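Local atomic coordinates of uncharacterized protein (Thermus thermophilus HB8, PDB entry 6SCE), a protein that acts as a DNA nuclease in Type III CRISPR defence, activated by a cyclic oligoadenylate that is probably bound by its CARF region. Residues L287-A296 against E367-N378; K516-L526 against T540-H548. All coordinates share one frame; numbering follows the deposited sequence. Where two conformers were deposited one is given.

Interaction 1 of 2, residues L287-A296 against E367-N378; sequences LPQEGPLLLA and EALRRGHPVHAN
H373 packs against the turn Q289-G291 along its whole side chain. CB meets L293 CD1 (4.0 Å) and G291 CA. CG stands anti to the carbonyl carbon (chi1 -59°), and the ring lays one face against the backbone of E290 and G291; E290 C sits 3.8 Å above its plane, over its centre, while R371 CB lies over the rim of the opposite face. CG and ND1 lie by G291 N, CD2 by E290 N and CE1 by Q289 O. At the tip, H373 NE2 accepts a hydrogen bond from R371 NE (3.0 Å), with the donor 37° out of the ring plane. The bend of R371 at chi3 (61°) brings NH2 to Q289 O at 2.8 Å, a weak, bent bond. A water donates to P288 O and E367 OE2, and E367 CG packs against L287 CD1 and P288 CD. L293 CD2 presses on A368 CB (3.5 Å), seating the start of the strand on the end of helix 354-370.

Beyond the cis peptide before P292 the chains run parallel. L293 N binds P374 O (2.9 Å), H376 N binds L293 O (2.8 Å), and L295 continues the pattern with H376 and N378. The H376 ring turns an edge to L293 O. Strands 293-297 and 375-378 are neighbours in the middle of a mainly parallel, Rossmann-like sheet, consistent with a CARF domain.

Interaction 2 of 2, residues K516-L526 against T540-H548; sequences KGGQARMGGHL and TEVDGVFFH
V545 O receives the shortest polar bond between the strands, from R521 N at 2.7 Å; the N-H is bent (138° at the hydrogen), yet the donor lies almost on the extension of the carbonyl bond. A CA-H...O contact from A520 also reaches this oxygen. V545 N returns a bond to R521 O (3.1 Å), making R521 and V545 a hydrogen-bonded antiparallel pair, as are Q519 and F547. Between them, the CB of A520 meets that of F546, whose ring continues outward to stack on W553.

The R521 side chain folds back at chi2 (-80°) along its own strand. NH1 reaches Q519 OE1 at 3.1 Å, in the guanidinium plane but 75° above that of the amide carbonyl, and also A520 O at 3.1 Å; NE forms a salt bridge with E426. A leucine here would probably leave E426 without its charged mate and set the Q519 amide free to turn.

At one end, the H548 ring turns an edge to K516 O, with CE1 3.5 Å away. Toward the other, the side chains of L526 and V542 cross at about a right angle, CD1 of L526 3.9 Å from CG1 of V542, and the H525 ring lies alongside E541. In the middle the pairing is interrupted: a water accepts from G523 N (2.8 Å) and donates to D543 O, and a CB on G523 would clash with V542 O. D543 and G544 form a classic beta bulge opposite V555, while D543 OD2 binds C557 N. D543, with E556 on the adjacent strand, is reminiscent of the acidic pair of a PD-(D/E)XK nuclease core, which would fit the DNA nuclease activity.

How the interactions relate
The two contacts belong to different domains and follow in series along the chain, their centres about 34 Å apart and their nearest atoms about 13 Å. Both join neighbouring strands inside seven-stranded mixed sheets, and both are partly buried. Interaction 1 pairs parallel strands that are distant in sequence, and a helix end and a loop in which an arginine is hydrogen-bonded to a histidine add to the backbone bonds. Interaction 2 is a local antiparallel pairing that relies chiefly on main-chain bonds and is kinked by glycines and a bulge. R521 and D543 also bind elements outside the pair. The first builds the probable ligand-sensing CARF sheet, the second the nuclease-like sheet.

Interaction 1 of 2, residues L287-A296 against E367-N378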
loop_
_atom_site.group_PDB
_atom_site.type_symbol
_atom_site.label_atom_id
_atom_site.label_comp_id
_atom_site.label_asym_id
_atom_site.label_seq_id
_atom_site.Cartn_x
_atom_site.Cartn_y
_atom_site.Cartn_z
ATOM N N LEU A 287 -7.787 28.190 -11.286
ATOM C CA LEU A 287 -8.451 27.646 -12.465
ATOM C C LEU A 287 -7.394 27.190 -13.458
ATOM O O LEU A 287 -6.275 27.715 -13.460
ATOM C CB LEU A 287 -9.407 28.674 -13.104
ATOM C CG LEU A 287 -10.640 29.048 -12.264
ATOM C CD1 LEU A 287 -11.590 29.937 -13.051
ATOM C CD2 LEU A 287 -11.392 27.807 -11.770
ATOM N N PRO A 288 -7.703 26.148 -14.237
ATOM C CA PRO A 288 -6.741 25.619 -15.169
ATOM C C PRO A 288 -6.579 26.523 -16.382
ATOM O O PRO A 288 -7.547 27.129 -16.824
ATOM C CB PRO A 288 -7.361 24.293 -15.595
ATOM C CG PRO A 288 -8.814 24.490 -15.414
ATOM C CD PRO A 288 -8.936 25.352 -14.208
ATOM N N GLN A 289 -5.362 26.598 -16.890
ATOM C CA GLN A 289 -5.052 27.386 -18.084
ATOM C C GLN A 289 -4.698 26.531 -19.291
ATOM O O GLN A 289 -4.758 27.007 -20.422
ATOM C CB GLN A 289 -3.905 28.340 -17.781
ATOM C CG GLN A 289 -4.271 29.361 -16.728
ATOM C CD GLN A 289 -3.359 30.554 -16.752
ATOM O OE1 GLN A 289 -3.750 31.632 -17.210
ATOM N NE2 GLN A 289 -2.125 30.370 -16.278
ATOM N N GLU A 290 -4.370 25.263 -19.063
ATOM C CA GLU A 290 -3.743 24.429 -20.074
ATOM C C GLU A 290 -4.148 22.975 -19.837
ATOM O O GLU A 290 -4.145 22.526 -18.703
ATOM C CB GLU A 290 -2.236 24.574 -19.908
ATOM C CG GLU A 290 -1.431 24.498 -21.181
ATOM C CD GLU A 290 0.031 24.823 -20.954
ATOM O OE1 GLU A 290 0.438 25.037 -19.789
ATOM O OE2 GLU A 290 0.772 24.864 -21.952
ATOM N N GLY A 291 -4.522 22.263 -20.891
ATOM C CA GLY A 291 -4.839 20.849 -20.807
ATOM C C GLY A 291 -3.760 19.988 -21.427
ATOM O O GLY A 291 -2.870 20.518 -22.101
ATOM N N PRO A 292 -3.812 18.668 -21.223
ATOM C CA PRO A 292 -4.798 17.995 -20.359
ATOM C C PRO A 292 -4.565 18.228 -18.860
ATOM O O PRO A 292 -3.462 18.610 -18.433
ATOM C CB PRO A 292 -4.573 16.506 -20.663
ATOM C CG PRO A 292 -3.754 16.452 -21.898
ATOM C CD PRO A 292 -2.953 17.707 -21.927
ATOM N N LEU A 293 -5.610 17.988 -18.083
ATOM C CA LEU A 293 -5.583 18.045 -16.636
ATOM C C LEU A 293 -5.668 16.647 -16.062
ATOM O O LEU A 293 -6.368 15.790 -16.608
ATOM C CB LEU A 293 -6.823 18.744 -16.112
ATOM C CG LEU A 293 -6.840 20.235 -15.907
ATOM C CD1 LEU A 293 -6.461 20.942 -17.174
ATOM C CD2 LEU A 293 -8.229 20.633 -15.458
ATOM N N LEU A 294 -4.994 16.454 -14.942
ATOM C CA LEU A 294 -5.159 15.246 -14.118
ATOM C C LEU A 294 -5.555 15.685 -12.725
ATOM O O LEU A 294 -4.875 16.508 -12.108
ATOM C CB LEU A 294 -3.881 14.439 -14.057
ATOM C CG LEU A 294 -3.854 13.214 -13.129
ATOM C CD1 LEU A 294 -4.978 12.246 -13.491
ATOM C CD2 LEU A 294 -2.503 12.532 -13.193
ATOM N N LEU A 295 -6.657 15.136 -12.242
ATOM C CA LEU A 295 -7.108 15.319 -10.877
ATOM C C LEU A 295 -6.937 13.997 -10.132
ATOM O O LEU A 295 -7.338 12.956 -10.630
ATOM C CB LEU A 295 -8.573 15.704 -10.842
ATOM C CG LEU A 295 -9.079 16.705 -11.868
ATOM C CD1 LEU A 295 -10.561 16.945 -11.628
ATOM C CD2 LEU A 295 -8.286 17.968 -11.807
ATOM N N ALA A 296 -6.333 14.053 -8.954
ATOM C CA ALA A 296 -6.086 12.854 -8.176
ATOM C C ALA A 296 -5.959 13.154 -6.696
ATOM O O ALA A 296 -5.581 14.281 -6.303
ATOM C CB ALA A 296 -4.809 12.166 -8.659
ATOM N N GLU A 367 -14.509 24.810 -15.373
ATOM C CA GLU A 367 -13.650 25.669 -16.183
ATOM C C GLU A 367 -12.917 24.867 -17.254
ATOM O O GLU A 367 -12.866 25.275 -18.412
ATOM C CB GLU A 367 -12.694 26.459 -15.294
ATOM C CG GLU A 367 -11.712 27.358 -16.027
ATOM C CD GLU A 367 -12.357 28.557 -16.716
ATOM O OE1 GLU A 367 -13.556 28.802 -16.531
ATOM O OE2 GLU A 367 -11.638 29.251 -17.457
ATOM N N ALA A 368 -12.382 23.701 -16.897
ATOM C CA ALA A 368 -11.692 22.873 -17.869
ATOM C C ALA A 368 -12.583 22.471 -19.031
ATOM O O ALA A 368 -12.146 22.510 -20.198
ATOM C CB ALA A 368 -11.121 21.633 -17.208
ATOM N N LEU A 369 -13.818 22.087 -18.729
ATOM C CA LEU A 369 -14.749 21.630 -19.752
ATOM C C LEU A 369 -15.228 22.788 -20.629
ATOM O O LEU A 369 -15.511 22.607 -21.811
ATOM C CB LEU A 369 -15.945 20.905 -19.118
ATOM C CG LEU A 369 -15.594 19.552 -18.467
ATOM C CD1 LEU A 369 -16.838 18.983 -17.803
ATOM C CD2 LEU A 369 -14.978 18.556 -19.452
ATOM N N ARG A 370 -15.297 23.971 -20.047
ATOM C CA ARG A 370 -15.660 25.190 -20.765
ATOM C C ARG A 370 -14.598 25.521 -21.818
ATOM O O ARG A 370 -14.910 25.817 -22.979
ATOM C CB ARG A 370 -15.767 26.313 -19.737
ATOM C CG ARG A 370 -16.263 27.660 -20.229
ATOM C CD ARG A 370 -16.552 28.568 -19.033
ATOM N NE ARG A 370 -17.521 27.944 -18.120
ATOM C CZ ARG A 370 -17.326 27.654 -16.826
ATOM N NH1 ARG A 370 -18.308 27.074 -16.137
ATOM N NH2 ARG A 370 -16.185 27.942 -16.200
ATOM N N ARG A 371 -13.338 25.440 -21.398
ATOM C CA ARG A 371 -12.196 25.748 -22.246
ATOM C C ARG A 371 -11.746 24.612 -23.145
ATOM O O ARG A 371 -10.783 24.768 -23.892
ATOM C CB ARG A 371 -11.018 26.188 -21.386
ATOM C CG ARG A 371 -11.219 27.535 -20.718
ATOM C CD ARG A 371 -10.134 27.803 -19.691
ATOM N NE ARG A 371 -8.796 27.834 -20.281
ATOM C CZ ARG A 371 -8.048 28.925 -20.449
ATOM N NH1 ARG A 371 -8.478 30.130 -20.083
ATOM N NH2 ARG A 371 -6.843 28.805 -20.992
ATOM N N GLY A 372 -12.414 23.470 -23.078
ATOM C CA GLY A 372 -12.038 22.323 -23.891
ATOM C C GLY A 372 -10.802 21.558 -23.440
ATOM O O GLY A 372 -10.282 20.746 -24.201
ATOM N N HIS A 373 -10.341 21.772 -22.205
ATOM C CA HIS A 373 -9.219 20.972 -21.654
ATOM C C HIS A 373 -9.715 19.566 -21.302
ATOM O O HIS A 373 -10.675 19.443 -20.546
ATOM C CB HIS A 373 -8.669 21.603 -20.385
ATOM C CG HIS A 373 -8.163 22.998 -20.569
ATOM N ND1 HIS A 373 -7.537 23.417 -21.722
ATOM C CD2 HIS A 373 -8.179 24.068 -19.739
ATOM C CE1 HIS A 373 -7.209 24.690 -21.606
ATOM N NE2 HIS A 373 -7.574 25.106 -20.408
ATOM N N PRO A 374 -9.081 18.510 -21.851
ATOM C CA PRO A 374 -9.385 17.161 -21.382
ATOM C C PRO A 374 -9.193 17.078 -19.861
ATOM O O PRO A 374 -8.180 17.557 -19.346
ATOM C CB PRO A 374 -8.352 16.297 -22.090
ATOM C CG PRO A 374 -7.956 17.076 -23.298
ATOM C CD PRO A 374 -8.052 18.510 -22.905
ATOM N N VAL A 375 -10.160 16.499 -19.164
ATOM C CA VAL A 375 -10.085 16.372 -17.716
ATOM C C VAL A 375 -10.029 14.910 -17.342
ATOM O O VAL A 375 -11.031 14.213 -17.487
ATOM C CB VAL A 375 -11.319 16.968 -17.024
ATOM C CG1 VAL A 375 -11.148 16.892 -15.508
ATOM C CG2 VAL A 375 -11.518 18.394 -17.436
ATOM N N HIS A 376 -8.880 14.464 -16.840
ATOM C CA HIS A 376 -8.703 13.081 -16.375
ATOM C C HIS A 376 -8.875 13.044 -14.849
ATOM O O HIS A 376 -8.402 13.922 -14.136
ATOM C CB HIS A 376 -7.324 12.545 -16.738
ATOM C CG HIS A 376 -7.070 12.479 -18.210
ATOM N ND1 HIS A 376 -7.227 11.318 -18.936
ATOM C CD2 HIS A 376 -6.680 13.426 -19.091
ATOM C CE1 HIS A 376 -6.935 11.559 -20.205
ATOM N NE2 HIS A 376 -6.598 12.825 -20.326
ATOM N N ALA A 377 -9.573 12.037 -14.359
ATOM C CA ALA A 377 -9.771 11.908 -12.938
ATOM C C ALA A 377 -9.421 10.494 -12.549
ATOM O O ALA A 377 -10.041 9.533 -13.005
ATOM C CB ALA A 377 -11.212 12.240 -12.549
ATOM N N ASN A 378 -8.422 10.362 -11.701
ATOM C CA ASN A 378 -8.049 9.072 -11.201
ATOM C C ASN A 378 -8.831 8.791 -9.901
ATOM O O ASN A 378 -8.838 9.605 -8.983
ATOM C CB ASN A 378 -6.551 9.026 -10.905
ATOM C CG ASN A 378 -6.154 7.720 -10.276
ATOM O OD1 ASN A 378 -6.218 7.550 -9.033
ATOM N ND2 ASN A 378 -5.841 6.748 -11.122
HETATM O O HOH W 1 -8.890 29.458 -16.958
#

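Interaction 2 of 2, residues K516-L526 against T540-H548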
loop_
_atom_site.group_PDB
_atom_site.type_symbol
_atom_site.label_atom_id
_atom_site.label_comp_id
_atom_site.label_asym_id
_atom_site.label_seq_id
_atom_site.Cartn_x
_atom_site.Cartn_y
_atom_site.Cartn_z
ATOM N N LYS A 516 8.998 -6.688 -24.183
ATOM C CA LYS A 516 7.639 -6.507 -23.663
ATOM C C LYS A 516 7.366 -5.121 -23.038
ATOM O O LYS A 516 6.339 -4.935 -22.397
ATOM C CB LYS A 516 7.343 -7.615 -22.642
ATOM C CG LYS A 516 7.352 -9.012 -23.246
ATOM C CD LYS A 516 7.569 -10.104 -22.215
ATOM C CE LYS A 516 6.518 -10.073 -21.124
ATOM N NZ LYS A 516 6.627 -11.251 -20.223
ATOM N N GLY A 517 8.265 -4.161 -23.232
ATOM C CA GLY A 517 8.074 -2.807 -22.720
ATOM C C GLY A 517 8.442 -2.583 -21.249
ATOM O O GLY A 517 8.140 -1.522 -20.689
ATOM N N GLY A 518 9.088 -3.568 -20.622
ATOM C CA GLY A 518 9.524 -3.447 -19.224
ATOM C C GLY A 518 10.905 -2.808 -19.146
ATOM O O GLY A 518 11.662 -2.811 -20.121
ATOM N N GLN A 519 11.230 -2.260 -17.985
ATOM C CA GLN A 519 12.517 -1.604 -17.772
ATOM C C GLN A 519 13.253 -2.274 -16.602
ATOM O O GLN A 519 12.681 -2.417 -15.517
ATOM C CB GLN A 519 12.297 -0.123 -17.480
ATOM C CG GLN A 519 11.974 0.704 -18.711
ATOM C CD GLN A 519 13.216 1.344 -19.324
ATOM O OE1 GLN A 519 14.244 0.681 -19.523
ATOM N NE2 GLN A 519 13.134 2.651 -19.608
ATOM N N ALA A 520 14.506 -2.677 -16.834
ATOM C CA ALA A 520 15.366 -3.269 -15.788
ATOM C C ALA A 520 16.573 -2.390 -15.493
ATOM O O ALA A 520 17.067 -1.674 -16.367
ATOM C CB ALA A 520 15.811 -4.667 -16.184
ATOM N N ARG A 521 17.009 -2.426 -14.237
ATOM C CA ARG A 521 18.133 -1.657 -13.760
ATOM C C ARG A 521 18.973 -2.514 -12.834
ATOM O O ARG A 521 18.473 -3.451 -12.187
ATOM C CB ARG A 521 17.685 -0.437 -12.952
ATOM C CG ARG A 521 16.733 0.507 -13.662
ATOM C CD ARG A 521 17.456 1.442 -14.619
ATOM N NE ARG A 521 16.525 2.408 -15.182
ATOM C CZ ARG A 521 15.825 2.230 -16.301
ATOM N NH1 ARG A 521 15.955 1.122 -17.031
ATOM N NH2 ARG A 521 15.000 3.184 -16.712
HETATM N N MSE A 522 20.249 -2.146 -12.726
HETATM C CA MSE A 522 21.133 -2.793 -11.761
HETATM C C MSE A 522 20.868 -2.169 -10.409
HETATM O O MSE A 522 19.885 -1.437 -10.239
HETATM C CB MSE A 522 22.566 -2.681 -12.297
HETATM C CG MSE A 522 22.697 -3.633 -13.464
HETATM SE SE MSE A 522 24.643 -3.972 -13.770
HETATM C CE MSE A 522 24.812 -5.187 -12.253
ATOM N N GLY A 523 21.726 -2.475 -9.442
ATOM C CA GLY A 523 21.524 -2.130 -8.060
ATOM C C GLY A 523 21.902 -0.733 -7.644
ATOM O O GLY A 523 22.395 0.077 -8.435
ATOM N N GLY A 524 21.639 -0.450 -6.384
ATOM C CA GLY A 524 21.985 0.836 -5.832
ATOM C C GLY A 524 21.263 1.114 -4.534
ATOM O O GLY A 524 20.856 0.202 -3.813
ATOM N N HIS A 525 21.110 2.400 -4.245
ATOM C CA HIS A 525 20.623 2.844 -2.969
ATOM C C HIS A 525 19.286 3.545 -3.161
ATOM O O HIS A 525 19.160 4.395 -4.034
ATOM C CB HIS A 525 21.656 3.779 -2.336
ATOM C CG HIS A 525 22.871 3.053 -1.848
ATOM N ND1 HIS A 525 23.920 2.722 -2.680
ATOM C CD2 HIS A 525 23.172 2.530 -0.635
ATOM C CE1 HIS A 525 24.833 2.059 -1.990
ATOM N NE2 HIS A 525 24.405 1.931 -0.746
ATOM N N LEU A 526 18.309 3.166 -2.353
ATOM C CA LEU A 526 17.031 3.874 -2.312
ATOM C C LEU A 526 17.149 4.944 -1.237
ATOM O O LEU A 526 17.061 4.653 -0.047
ATOM C CB LEU A 526 15.900 2.913 -1.993
ATOM C CG LEU A 526 15.811 1.683 -2.905
ATOM C CD1 LEU A 526 14.793 0.684 -2.376
ATOM C CD2 LEU A 526 15.454 2.105 -4.301
ATOM N N THR A 540 18.776 1.990 2.395
ATOM C CA THR A 540 18.469 0.629 1.914
ATOM C C THR A 540 19.110 0.382 0.549
ATOM O O THR A 540 19.058 1.227 -0.334
ATOM C CB THR A 540 16.952 0.347 1.820
ATOM O OG1 THR A 540 16.370 0.362 3.120
ATOM C CG2 THR A 540 16.684 -1.018 1.214
ATOM N N GLU A 541 19.710 -0.796 0.393
ATOM C CA GLU A 541 20.436 -1.167 -0.817
ATOM C C GLU A 541 19.679 -2.232 -1.538
ATOM O O GLU A 541 19.100 -3.107 -0.903
ATOM C CB GLU A 541 21.805 -1.764 -0.468
ATOM C CG GLU A 541 22.868 -0.743 -0.137
ATOM C CD GLU A 541 24.104 -1.375 0.478
ATOM O OE1 GLU A 541 24.513 -2.457 0.003
ATOM O OE2 GLU A 541 24.655 -0.790 1.435
ATOM N N VAL A 542 19.712 -2.191 -2.863
ATOM C CA VAL A 542 19.151 -3.279 -3.640
ATOM C C VAL A 542 20.141 -3.719 -4.714
ATOM O O VAL A 542 20.944 -2.928 -5.175
ATOM C CB VAL A 542 17.815 -2.873 -4.323
ATOM C CG1 VAL A 542 16.755 -2.557 -3.275
ATOM C CG2 VAL A 542 18.037 -1.702 -5.258
ATOM N N ASP A 543 19.996 -4.961 -5.174
ATOM C CA ASP A 543 20.857 -5.523 -6.234
ATOM C C ASP A 543 20.323 -5.340 -7.655
ATOM O O ASP A 543 21.022 -5.603 -8.644
ATOM C CB ASP A 543 21.073 -7.005 -5.962
ATOM C CG ASP A 543 21.849 -7.251 -4.681
ATOM O OD1 ASP A 543 22.522 -6.319 -4.217
ATOM O OD2 ASP A 543 21.749 -8.369 -4.139
ATOM N N GLY A 544 19.069 -4.892 -7.756
ATOM C CA GLY A 544 18.470 -4.609 -9.030
ATOM C C GLY A 544 17.033 -4.143 -8.829
ATOM O O GLY A 544 16.452 -4.296 -7.758
ATOM N N VAL A 545 16.476 -3.540 -9.866
ATOM C CA VAL A 545 15.079 -3.148 -9.834
ATOM C C VAL A 545 14.537 -3.180 -11.260
ATOM O O VAL A 545 15.236 -2.860 -12.225
ATOM C CB VAL A 545 14.880 -1.783 -9.124
ATOM C CG1 VAL A 545 15.606 -0.655 -9.848
ATOM C CG2 VAL A 545 13.405 -1.443 -8.940
ATOM N N PHE A 546 13.292 -3.627 -11.385
ATOM C CA PHE A 546 12.619 -3.548 -12.670
ATOM C C PHE A 546 11.148 -3.183 -12.484
ATOM O O PHE A 546 10.555 -3.417 -11.408
ATOM C CB PHE A 546 12.841 -4.801 -13.566
ATOM C CG PHE A 546 12.310 -6.093 -13.015
ATOM C CD1 PHE A 546 13.088 -6.876 -12.176
ATOM C CD2 PHE A 546 11.078 -6.582 -13.426
ATOM C CE1 PHE A 546 12.612 -8.091 -11.699
ATOM C CE2 PHE A 546 10.596 -7.798 -12.966
ATOM C CZ PHE A 546 11.357 -8.551 -12.091
ATOM N N PHE A 547 10.586 -2.584 -13.532
ATOM C CA PHE A 547 9.186 -2.166 -13.543
ATOM C C PHE A 547 8.513 -2.818 -14.747
ATOM O O PHE A 547 9.042 -2.763 -15.852
ATOM C CB PHE A 547 9.098 -0.640 -13.593
ATOM C CG PHE A 547 7.695 -0.118 -13.559
ATOM C CD1 PHE A 547 6.896 -0.324 -12.455
ATOM C CD2 PHE A 547 7.164 0.559 -14.656
ATOM C CE1 PHE A 547 5.587 0.125 -12.427
ATOM C CE2 PHE A 547 5.862 1.028 -14.627
ATOM C CZ PHE A 547 5.074 0.809 -13.512
ATOM N N HIS A 548 7.388 -3.493 -14.522
ATOM C CA HIS A 548 6.673 -4.094 -15.635
ATOM C C HIS A 548 5.179 -4.021 -15.386
ATOM O O HIS A 548 4.680 -4.641 -14.463
ATOM C CB HIS A 548 7.105 -5.547 -15.830
ATOM C CG HIS A 548 6.555 -6.171 -17.074
ATOM N ND1 HIS A 548 6.665 -5.572 -18.309
ATOM C CD2 HIS A 548 5.896 -7.339 -17.274
ATOM C CE1 HIS A 548 6.076 -6.337 -19.216
ATOM N NE2 HIS A 548 5.606 -7.414 -18.615
HETATM O O HOH W 2 23.671 -4.401 -9.018
HETATM O O HOH W 3 15.991 3.312 2.561
#